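Local coordinates for protein fumarylacetoacetate hydrolase (Burkholderia xenovorans, PDB 5TI1) that probably hydrolyses fumarylacetoacetate to fumarate and acetoacetate, the last step of phenylalanine and tyrosine breakdown, using a bound magnesium ion, at residues Thr329-Ile341 with Lys398-Phe410. Sequence-based numbering, arbitrary orientation.
Sequences TLRPQQAKEASTI and KPLELREGGTRSF
Two antiparallel hairpins pack against each other here: the paired ends of strands 321-331 and 339-345, together with P332 and E337 of their connection, meet the small hairpin 400-408, whose tip is a type I turn from L402 to G405. The case illustrates how a serine hydroxyl can tie a turn to the neighbouring hairpin by one hydrogen bond while a leucine, L402, packs between P332 and I341. S339 OG accepts that bond from E404 N within the turn (2.9 Å, N-H...O angle 159°). Its chi1 of -56° sets OG opposite the carbonyl carbon, facing the turn, and E404 CB and CG close over the same oxygen at 3.3 Å. Beyond it the E404 chain, bent at chi2, lies against E337 CB. A water extends the polar link, donating to T340 O and accepting from R403 N.

L402 divides its two methyls between partners: CD1 meets P332 CG tip to tip at 3.5 Å, whereas CD2 runs beside I341 CG2 at 3.8 Å. I341 CB also takes L400 CD2 at 3.6 Å, those two side chains crossing nearly at right angles. L330 CD1 rests on R408 CG (4.0 Å), and P332 CB approaches R408 NH2 to 3.4 Å. The guanidinium is secured by T407 O, which lies in its plane and is bonded to NH1, and by salt bridges to D415 and E412.

Around the contact, helix 389-392 covers I341 and L400 through L389, and strand 416-424, which pairs with strand 321-331, backs L330 through L417; the small hairpin lies over one face of the paired ends of strands 321-331 and 339-345.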
ATOM      1  N   THR B 329       8.272  21.545 -16.297  1.00 42.31           N
ATOM      2  CA  THR B 329       7.654  22.431 -17.267  1.00 41.99           C
ATOM      3  C   THR B 329       6.148  22.228 -17.240  1.00 37.99           C
ATOM      4  O   THR B 329       5.646  21.156 -16.867  1.00 32.66           O
ATOM      5  CB  THR B 329       8.209  22.216 -18.689  1.00 40.78           C
ATOM      6  OG1 THR B 329       7.836  20.923 -19.173  1.00 37.85           O
ATOM      7  CG2 THR B 329       9.739  22.349 -18.696  1.00 37.02           C
ATOM      8  N   LEU B 330       5.433  23.291 -17.604  1.00 34.39           N
ATOM      9  CA  LEU B 330       3.982  23.276 -17.704  1.00 34.41           C
ATOM     10  C   LEU B 330       3.627  23.789 -19.088  1.00 33.86           C
ATOM     11  O   LEU B 330       4.123  24.840 -19.503  1.00 38.06           O
ATOM     12  CB  LEU B 330       3.335  24.148 -16.614  1.00 37.18           C
ATOM     13  CG  LEU B 330       1.812  24.070 -16.401  1.00 37.92           C
ATOM     14  CD1 LEU B 330       1.454  24.503 -14.992  1.00 36.83           C
ATOM     15  CD2 LEU B 330       1.029  24.899 -17.418  1.00 33.26           C
ATOM     16  N   ARG B 331       2.801  23.045 -19.809  1.00 34.43           N
ATOM     17  CA  ARG B 331       2.387  23.487 -21.138  1.00 34.51           C
ATOM     18  C   ARG B 331       0.871  23.559 -21.215  1.00 32.45           C
ATOM     19  O   ARG B 331       0.201  22.511 -21.152  1.00 31.28           O
ATOM     20  CB  ARG B 331       2.938  22.574 -22.232  1.00 38.59           C
ATOM     21  CG  ARG B 331       2.549  23.046 -23.623  1.00 40.81           C
ATOM     22  CD  ARG B 331       3.407  22.435 -24.709  1.00 45.38           C
ATOM     23  NE  ARG B 331       3.315  20.983 -24.716  1.00 52.36           N
ATOM     24  CZ  ARG B 331       2.268  20.306 -25.173  1.00 66.60           C
ATOM     25  NH1 ARG B 331       1.213  20.955 -25.657  1.00 77.81           N
ATOM     26  NH2 ARG B 331       2.267  18.977 -25.136  1.00 65.14           N
ATOM     27  N   PRO B 332       0.300  24.760 -21.305  1.00 33.18           N
ATOM     28  CA  PRO B 332      -1.136  24.888 -21.572  1.00 33.88           C
ATOM     29  C   PRO B 332      -1.514  24.167 -22.853  1.00 34.66           C
ATOM     30  O   PRO B 332      -0.704  24.027 -23.773  1.00 33.39           O
ATOM     31  CB  PRO B 332      -1.343  26.403 -21.717  1.00 37.07           C
ATOM     32  CG  PRO B 332      -0.166  27.018 -20.975  1.00 44.22           C
ATOM     33  CD  PRO B 332       0.973  26.062 -21.141  1.00 34.63           C
ATOM     34  N   GLN B 333      -2.784  23.743 -22.909  1.00 31.28           N
ATOM     35  CA  GLN B 333      -3.276  22.970 -24.051  1.00 30.74           C
ATOM     36  C   GLN B 333      -3.097  23.710 -25.371  1.00 31.66           C
ATOM     37  O   GLN B 333      -2.818  23.078 -26.397  1.00 32.75           O
ATOM     38  CB  GLN B 333      -4.750  22.599 -23.842  1.00 29.93           C
ATOM     39  CG  GLN B 333      -5.401  21.804 -24.992  1.00 31.53           C
ATOM     40  CD  GLN B 333      -4.803  20.412 -25.195  1.00 32.38           C
ATOM     41  OE1 GLN B 333      -4.921  19.829 -26.272  1.00 39.06           O
ATOM     42  NE2 GLN B 333      -4.147  19.888 -24.170  1.00 28.35           N
ATOM     43  N   GLN B 334      -3.253  25.032 -25.380  1.00 32.62           N
ATOM     44  CA  GLN B 334      -3.144  25.786 -26.627  1.00 33.55           C
ATOM     45  C   GLN B 334      -1.713  26.189 -26.962  1.00 38.25           C
ATOM     46  O   GLN B 334      -1.479  26.759 -28.034  1.00 35.46           O
ATOM     47  CB  GLN B 334      -4.029  27.042 -26.581  1.00 38.61           C
ATOM     48  CG  GLN B 334      -5.500  26.769 -26.312  1.00 38.74           C
ATOM     49  CD  GLN B 334      -6.050  25.663 -27.191  1.00 38.43           C
ATOM     50  OE1 GLN B 334      -5.857  25.661 -28.409  1.00 42.08           O
ATOM     51  NE2 GLN B 334      -6.723  24.708 -26.577  1.00 31.84           N
ATOM     52  N   ALA B 335      -0.752  25.900 -26.094  1.00 36.74           N
ATOM     53  CA  ALA B 335       0.612  26.362 -26.302  1.00 40.64           C
ATOM     54  C   ALA B 335       1.385  25.382 -27.174  1.00 45.99           C
ATOM     55  O   ALA B 335       1.205  24.162 -27.091  1.00 49.28           O
ATOM     56  CB  ALA B 335       1.340  26.550 -24.967  1.00 35.97           C
ATOM     57  N   LYS B 336       2.266  25.935 -28.008  1.00 38.72           N
ATOM     58  CA  LYS B 336       3.181  25.116 -28.791  1.00 40.76           C
ATOM     59  C   LYS B 336       4.386  24.660 -27.975  1.00 46.42           C
ATOM     60  O   LYS B 336       4.884  23.549 -28.187  1.00 55.35           O
ATOM     61  CB  LYS B 336       3.639  25.891 -30.036  1.00 43.01           C
ATOM     62  N   GLU B 337       4.855  25.476 -27.030  1.00 43.99           N
ATOM     63  CA  GLU B 337       6.043  25.161 -26.244  1.00 44.63           C
ATOM     64  C   GLU B 337       5.732  25.210 -24.753  1.00 42.55           C
ATOM     65  O   GLU B 337       4.926  26.025 -24.291  1.00 40.25           O
ATOM     66  CB  GLU B 337       7.203  26.132 -26.551  1.00 43.61           C
ATOM     67  CG  GLU B 337       7.613  26.203 -28.015  1.00 54.95           C
ATOM     68  CD  GLU B 337       8.226  24.912 -28.529  1.00 66.47           C
ATOM     69  OE1 GLU B 337       8.696  24.100 -27.704  1.00 72.69           O
ATOM     70  OE2 GLU B 337       8.240  24.712 -29.763  1.00 70.96           O
ATOM     71  N   ALA B 338       6.392  24.332 -24.003  1.00 40.50           N
ATOM     72  CA  ALA B 338       6.231  24.304 -22.557  1.00 39.39           C
ATOM     73  C   ALA B 338       7.066  25.400 -21.918  1.00 42.37           C
ATOM     74  O   ALA B 338       8.075  25.846 -22.472  1.00 47.58           O
ATOM     75  CB  ALA B 338       6.632  22.940 -21.990  1.00 37.22           C
ATOM     76  N   SER B 339       6.629  25.846 -20.747  1.00 40.97           N
ATOM     77  CA  SER B 339       7.343  26.863 -19.984  1.00 40.96           C
ATOM     78  C   SER B 339       7.872  26.243 -18.697  1.00 38.98           C
ATOM     79  O   SER B 339       7.132  25.550 -17.988  1.00 37.67           O
ATOM     80  CB  SER B 339       6.426  28.047 -19.676  1.00 43.05           C
ATOM     81  OG  SER B 339       5.884  28.588 -20.873  1.00 44.12           O
ATOM     82  N   THR B 340       9.148  26.469 -18.404  1.00 40.19           N
ATOM     83  CA  THR B 340       9.702  25.949 -17.157  1.00 45.31           C
ATOM     84  C   THR B 340       9.150  26.744 -15.979  1.00 40.24           C
ATOM     85  O   THR B 340       9.091  27.974 -16.017  1.00 41.46           O
ATOM     86  CB  THR B 340      11.229  26.005 -17.178  1.00 50.90           C
ATOM     87  OG1 THR B 340      11.726  25.222 -18.274  1.00 50.39           O
ATOM     88  CG2 THR B 340      11.794  25.449 -15.879  1.00 41.23           C
ATOM     89  N   ILE B 341       8.699  26.044 -14.945  1.00 39.13           N
ATOM     90  CA  ILE B 341       8.110  26.701 -13.785  1.00 42.66           C
ATOM     91  C   ILE B 341       8.945  26.535 -12.523  1.00 44.16           C
ATOM     92  O   ILE B 341       8.723  27.281 -11.554  1.00 40.50           O
ATOM     93  CB  ILE B 341       6.670  26.212 -13.532  1.00 37.79           C
ATOM     94  CG1 ILE B 341       6.660  24.708 -13.212  1.00 37.43           C
ATOM     95  CG2 ILE B 341       5.779  26.586 -14.724  1.00 37.55           C
ATOM     96  CD1 ILE B 341       5.380  24.229 -12.537  1.00 39.20           C
ATOM     97  N   LYS B 398       0.607  35.167  -5.690  1.00 55.64           N
ATOM     98  CA  LYS B 398       1.395  35.678  -6.809  1.00 57.29           C
ATOM     99  C   LYS B 398       1.383  34.604  -7.886  1.00 53.76           C
ATOM    100  O   LYS B 398       2.302  33.775  -7.961  1.00 45.04           O
ATOM    101  CB  LYS B 398       2.819  36.041  -6.387  1.00 56.12           C
ATOM    102  N   PRO B 399       0.352  34.591  -8.736  1.00 48.98           N
ATOM    103  CA  PRO B 399       0.303  33.622  -9.835  1.00 46.80           C
ATOM    104  C   PRO B 399       1.582  33.643 -10.663  1.00 47.85           C
ATOM    105  O   PRO B 399       2.242  34.674 -10.809  1.00 48.56           O
ATOM    106  CB  PRO B 399      -0.904  34.085 -10.664  1.00 47.34           C
ATOM    107  CG  PRO B 399      -1.758  34.845  -9.716  1.00 46.85           C
ATOM    108  CD  PRO B 399      -0.797  35.516  -8.763  1.00 47.38           C
ATOM    109  N   LEU B 400       1.918  32.482 -11.205  1.00 42.34           N
ATOM    110  CA  LEU B 400       3.107  32.305 -12.023  1.00 42.58           C
ATOM    111  C   LEU B 400       2.852  32.783 -13.452  1.00 52.27           C
ATOM    112  O   LEU B 400       1.850  32.406 -14.069  1.00 46.80           O
ATOM    113  CB  LEU B 400       3.491  30.824 -12.003  1.00 53.96           C
ATOM    114  CG  LEU B 400       4.926  30.331 -12.144  1.00 60.03           C
ATOM    115  CD1 LEU B 400       5.877  31.053 -11.187  1.00 62.11           C
ATOM    116  CD2 LEU B 400       4.928  28.842 -11.884  1.00 57.89           C
ATOM    117  N   GLU B 401       3.749  33.620 -13.976  1.00 44.26           N
ATOM    118  CA  GLU B 401       3.666  34.085 -15.356  1.00 50.18           C
ATOM    119  C   GLU B 401       4.475  33.137 -16.235  1.00 54.46           C
ATOM    120  O   GLU B 401       5.694  33.023 -16.069  1.00 61.69           O
ATOM    121  CB  GLU B 401       4.177  35.525 -15.482  1.00 47.85           C
ATOM    122  N   LEU B 402       3.797  32.452 -17.156  1.00 42.62           N
ATOM    123  CA  LEU B 402       4.434  31.417 -17.962  1.00 41.83           C
ATOM    124  C   LEU B 402       5.280  32.054 -19.056  1.00 43.79           C
ATOM    125  O   LEU B 402       4.833  32.985 -19.732  1.00 44.98           O
ATOM    126  CB  LEU B 402       3.389  30.487 -18.582  1.00 40.15           C
ATOM    127  CG  LEU B 402       2.586  29.562 -17.668  1.00 38.68           C
ATOM    128  CD1 LEU B 402       1.532  28.804 -18.452  1.00 37.32           C
ATOM    129  CD2 LEU B 402       3.503  28.591 -16.931  1.00 38.18           C
ATOM    130  N   ARG B 403       6.499  31.530 -19.233  1.00 43.53           N
ATOM    131  CA  ARG B 403       7.455  32.098 -20.179  1.00 48.26           C
ATOM    132  C   ARG B 403       6.870  32.225 -21.586  1.00 47.87           C
ATOM    133  O   ARG B 403       7.105  33.225 -22.272  1.00 46.10           O
ATOM    134  CB  ARG B 403       8.724  31.245 -20.193  1.00 54.61           C
ATOM    135  CG  ARG B 403       9.571  31.344 -21.452  1.00 55.43           C
ATOM    136  CD  ARG B 403      10.459  32.561 -21.475  1.00 60.20           C
ATOM    137  NE  ARG B 403      11.554  32.365 -22.423  1.00 69.38           N
ATOM    138  CZ  ARG B 403      12.581  33.194 -22.577  1.00 74.71           C
ATOM    139  NH1 ARG B 403      12.670  34.296 -21.842  1.00 79.43           N
ATOM    140  NH2 ARG B 403      13.522  32.916 -23.468  1.00 74.60           N
ATOM    141  N   GLU B 404       6.107  31.231 -22.032  1.00 47.23           N
ATOM    142  CA  GLU B 404       5.500  31.274 -23.358  1.00 48.15           C
ATOM    143  C   GLU B 404       4.154  31.987 -23.382  1.00 45.45           C
ATOM    144  O   GLU B 404       3.570  32.131 -24.461  1.00 44.25           O
ATOM    145  CB  GLU B 404       5.339  29.854 -23.914  1.00 41.42           C
ATOM    146  CG  GLU B 404       6.664  29.110 -24.044  1.00 43.86           C
ATOM    147  CD  GLU B 404       7.631  29.833 -24.954  1.00 56.43           C
ATOM    148  OE1 GLU B 404       7.205  30.257 -26.050  1.00 56.32           O
ATOM    149  OE2 GLU B 404       8.813  29.990 -24.571  1.00 54.66           O
ATOM    150  N   GLY B 405       3.656  32.447 -22.238  1.00 46.59           N
ATOM    151  CA  GLY B 405       2.377  33.138 -22.198  1.00 46.66           C
ATOM    152  C   GLY B 405       1.368  32.486 -21.274  1.00 41.26           C
ATOM    153  O   GLY B 405       1.290  31.255 -21.193  1.00 39.88           O
ATOM    154  N   GLY B 406       0.597  33.301 -20.568  1.00 41.72           N
ATOM    155  CA  GLY B 406      -0.420  32.802 -19.669  1.00 40.65           C
ATOM    156  C   GLY B 406       0.028  32.852 -18.219  1.00 43.24           C
ATOM    157  O   GLY B 406       1.211  33.007 -17.902  1.00 41.74           O
ATOM    158  N   THR B 407      -0.947  32.718 -17.317  1.00 41.21           N
ATOM    159  CA  THR B 407      -0.678  32.740 -15.885  1.00 40.69           C
ATOM    160  C   THR B 407      -1.286  31.508 -15.227  1.00 41.61           C
ATOM    161  O   THR B 407      -2.351  31.035 -15.630  1.00 38.10           O
ATOM    162  CB  THR B 407      -1.222  34.029 -15.230  1.00 42.09           C
ATOM    163  OG1 THR B 407      -2.651  34.051 -15.307  1.00 54.59           O
ATOM    164  CG2 THR B 407      -0.675  35.264 -15.943  1.00 43.75           C
ATOM    165  N   ARG B 408      -0.600  30.972 -14.222  1.00 41.05           N
ATOM    166  CA  ARG B 408      -1.105  29.810 -13.509  1.00 37.47           C
ATOM    167  C   ARG B 408      -1.070  30.066 -12.016  1.00 41.64           C
ATOM    168  O   ARG B 408      -0.071  30.568 -11.488  1.00 39.77           O
ATOM    169  CB  ARG B 408      -0.298  28.546 -13.838  1.00 36.37           C
ATOM    170  CG  ARG B 408      -0.621  27.947 -15.198  1.00 43.33           C
ATOM    171  CD  ARG B 408      -2.086  27.530 -15.287  1.00 42.62           C
ATOM    172  NE  ARG B 408      -2.406  26.901 -16.561  1.00 33.70           N
ATOM    173  CZ  ARG B 408      -2.722  27.568 -17.671  1.00 41.87           C
ATOM    174  NH1 ARG B 408      -2.742  28.895 -17.670  1.00 35.54           N
ATOM    175  NH2 ARG B 408      -3.021  26.906 -18.786  1.00 33.49           N
ATOM    176  N   SER B 409      -2.164  29.726 -11.341  1.00 38.93           N
ATOM    177  CA  SER B 409      -2.126  29.540  -9.899  1.00 39.88           C
ATOM    178  C   SER B 409      -1.982  28.050  -9.628  1.00 40.24           C
ATOM    179  O   SER B 409      -0.903  27.592  -9.248  1.00 35.91           O
ATOM    180  CB  SER B 409      -3.370  30.122  -9.234  1.00 40.56           C
ATOM    181  OG  SER B 409      -3.287  31.533  -9.205  1.00 44.76           O
ATOM    182  N   PHE B 410      -3.041  27.282  -9.861  1.00 36.94           N
ATOM    183  CA  PHE B 410      -2.962  25.828  -9.839  1.00 38.82           C
ATOM    184  C   PHE B 410      -3.149  25.292 -11.260  1.00 38.97           C
ATOM    185  O   PHE B 410      -3.299  26.056 -12.216  1.00 41.65           O
ATOM    186  CB  PHE B 410      -3.967  25.257  -8.833  1.00 32.65           C
ATOM    187  CG  PHE B 410      -3.603  25.555  -7.407  1.00 33.39           C
ATOM    188  CD1 PHE B 410      -2.692  24.752  -6.725  1.00 32.95           C
ATOM    189  CD2 PHE B 410      -4.116  26.669  -6.764  1.00 39.87           C
ATOM    190  CE1 PHE B 410      -2.326  25.039  -5.411  1.00 37.69           C
ATOM    191  CE2 PHE B 410      -3.761  26.967  -5.461  1.00 43.18           C
ATOM    192  CZ  PHE B 410      -2.861  26.150  -4.774  1.00 41.25           C
TER
HETATM  193  O   HOH W   1       7.684  30.120 -16.918  1.00 45.89           O